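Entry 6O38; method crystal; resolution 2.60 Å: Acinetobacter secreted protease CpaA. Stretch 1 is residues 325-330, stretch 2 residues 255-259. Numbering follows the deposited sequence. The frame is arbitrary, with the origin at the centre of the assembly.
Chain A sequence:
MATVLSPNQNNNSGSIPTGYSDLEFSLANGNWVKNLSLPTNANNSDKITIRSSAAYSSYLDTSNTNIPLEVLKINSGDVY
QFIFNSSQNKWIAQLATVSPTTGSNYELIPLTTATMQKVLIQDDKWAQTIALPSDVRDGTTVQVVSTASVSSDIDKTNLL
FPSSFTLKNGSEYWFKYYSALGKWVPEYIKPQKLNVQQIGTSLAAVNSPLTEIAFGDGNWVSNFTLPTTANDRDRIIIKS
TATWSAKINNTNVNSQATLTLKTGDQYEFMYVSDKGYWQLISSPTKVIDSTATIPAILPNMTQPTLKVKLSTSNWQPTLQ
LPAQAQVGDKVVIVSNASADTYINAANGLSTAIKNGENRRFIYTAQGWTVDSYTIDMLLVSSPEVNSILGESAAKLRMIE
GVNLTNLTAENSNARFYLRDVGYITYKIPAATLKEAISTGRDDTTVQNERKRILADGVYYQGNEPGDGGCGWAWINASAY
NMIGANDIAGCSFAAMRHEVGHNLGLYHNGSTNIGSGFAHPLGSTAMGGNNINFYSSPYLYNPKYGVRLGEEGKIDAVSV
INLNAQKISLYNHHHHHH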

# COMPACT_ATOMS: atom_id res chain seq x y z
N ALA A 325 8.28 -5.13 28.34
CA ALA A 325 8.42 -5.04 26.90
C ALA A 325 9.76 -5.63 26.50
O ALA A 325 10.59 -5.96 27.35
CB ALA A 325 8.29 -3.59 26.42
N GLN A 326 9.97 -5.75 25.20
CA GLN A 326 11.22 -6.23 24.65
C GLN A 326 11.81 -5.16 23.74
O GLN A 326 11.09 -4.31 23.20
CB GLN A 326 11.03 -7.54 23.88
CG GLN A 326 10.60 -8.70 24.76
CD GLN A 326 10.43 -9.99 23.99
OE1 GLN A 326 10.82 -10.09 22.82
NE2 GLN A 326 9.83 -10.99 24.63
N VAL A 327 13.14 -5.20 23.58
CA VAL A 327 13.83 -4.20 22.78
C VAL A 327 13.27 -4.18 21.36
O VAL A 327 13.18 -5.22 20.70
CB VAL A 327 15.35 -4.47 22.78
CG1 VAL A 327 16.06 -3.52 21.82
CG2 VAL A 327 15.90 -4.34 24.18
N GLY A 328 12.88 -2.99 20.90
CA GLY A 328 12.28 -2.82 19.60
C GLY A 328 10.78 -2.62 19.63
O GLY A 328 10.21 -2.16 18.63
N ASP A 329 10.12 -2.95 20.74
CA ASP A 329 8.69 -2.71 20.85
C ASP A 329 8.40 -1.22 20.74
O ASP A 329 9.16 -0.38 21.23
CB ASP A 329 8.16 -3.26 22.17
CG ASP A 329 8.05 -4.77 22.17
OD1 ASP A 329 8.15 -5.38 21.09
OD2 ASP A 329 7.85 -5.36 23.26
N LYS A 330 7.28 -0.88 20.10
CA LYS A 330 6.93 0.50 19.81
C LYS A 330 5.54 0.81 20.34
O LYS A 330 4.64 -0.02 20.28
CB LYS A 330 6.99 0.78 18.31
CG LYS A 330 8.39 0.71 17.72
CD LYS A 330 8.39 1.12 16.26
CE LYS A 330 9.80 1.08 15.68
NZ LYS A 330 9.92 1.94 14.47
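Stretch 2, residues 255-259: SQATL

Stretch 2 is an irregular segment laid against a tight turn. The receiving surface is a type II beta turn from Gln-326 to Asp-329, closed by a backbone hydrogen bond from Asp-329 N to Gln-326 O at 3.0 Å. Gly-328 occupies the turn position with phi/psi of 103/-17, where a CB would be jammed against the preceding carbonyl oxygen; glycine is called for there by the turn itself.

The two segments pair in the same order at closest approach, Val-327 CA to Gln-256 CA at 5.4 Å and Gly-328 CA to Ala-257 CA at 4.9 Å, but no backbone-to-backbone hydrogen bond joins them. Ser-255, the first residue, makes no direct contact with the turn. Its OG instead accepts a hydrogen bond from Ala-257 N at 3.2 Å, bracing the bend of its own segment. Gln-256, at phi/psi -99/5, directs its CA-to-CB bond toward the turn, and its extended side chain (m, t) passes Val-327, with NE2 3.8 Å from Val-327 CB. Its backbone is close as well, Gln-256 C lying 3.1 Å from Val-327 O.

Ala-257 then straightens to -69/169. Its small side chain fits where the segments are close: CB is 3.3 Å from Asp-329 OD1 and 4.3 Å from Gly-328 C. Thr-258 makes two hydrogen bonds to one carboxylate. Thr-258 N donates to Asp-329 OD1 at 3.0 Å, nearly linear at 169°, while Thr-258 OG1, in the m rotamer, donates to Asp-329 OD2 at 2.8 Å. The same OD2 accepts from Gln-326 N at 2.9 Å, so this buried aspartate ties its own turn together while holding the neighbouring segment. Leu-259 leaves the contact.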

# COMPACT_ATOMS: atom_id res chain seq x y z
N SER A 255 15.05 -9.00 14.77
CA SER A 255 14.16 -8.27 15.66
C SER A 255 14.17 -8.87 17.06
O SER A 255 14.10 -10.10 17.21
CB SER A 255 12.73 -8.26 15.11
OG SER A 255 11.83 -7.67 16.03
N GLN A 256 14.27 -8.02 18.07
CA GLN A 256 14.16 -8.44 19.46
C GLN A 256 12.76 -8.20 20.02
O GLN A 256 12.54 -8.43 21.21
CB GLN A 256 15.20 -7.72 20.32
CG GLN A 256 16.64 -7.97 19.90
CD GLN A 256 17.63 -7.18 20.73
OE1 GLN A 256 18.38 -6.36 20.21
NE2 GLN A 256 17.65 -7.44 22.04
N ALA A 257 11.83 -7.73 19.19
CA ALA A 257 10.51 -7.34 19.65
C ALA A 257 9.70 -8.56 20.10
O ALA A 257 10.08 -9.72 19.89
CB ALA A 257 9.76 -6.60 18.54
N THR A 258 8.57 -8.28 20.74
CA THR A 258 7.70 -9.32 21.29
C THR A 258 6.91 -9.95 20.16
O THR A 258 5.96 -9.36 19.64
CB THR A 258 6.77 -8.73 22.35
OG1 THR A 258 7.55 -8.11 23.38
CG2 THR A 258 5.90 -9.82 22.96
N LEU A 259 7.30 -11.16 19.76
CA LEU A 259 6.63 -11.89 18.69
C LEU A 259 5.66 -12.92 19.28
O LEU A 259 5.81 -14.13 19.11
CB LEU A 259 7.65 -12.55 17.78
CG LEU A 259 8.80 -11.67 17.29
CD1 LEU A 259 9.77 -12.48 16.44
CD2 LEU A 259 8.28 -10.47 16.53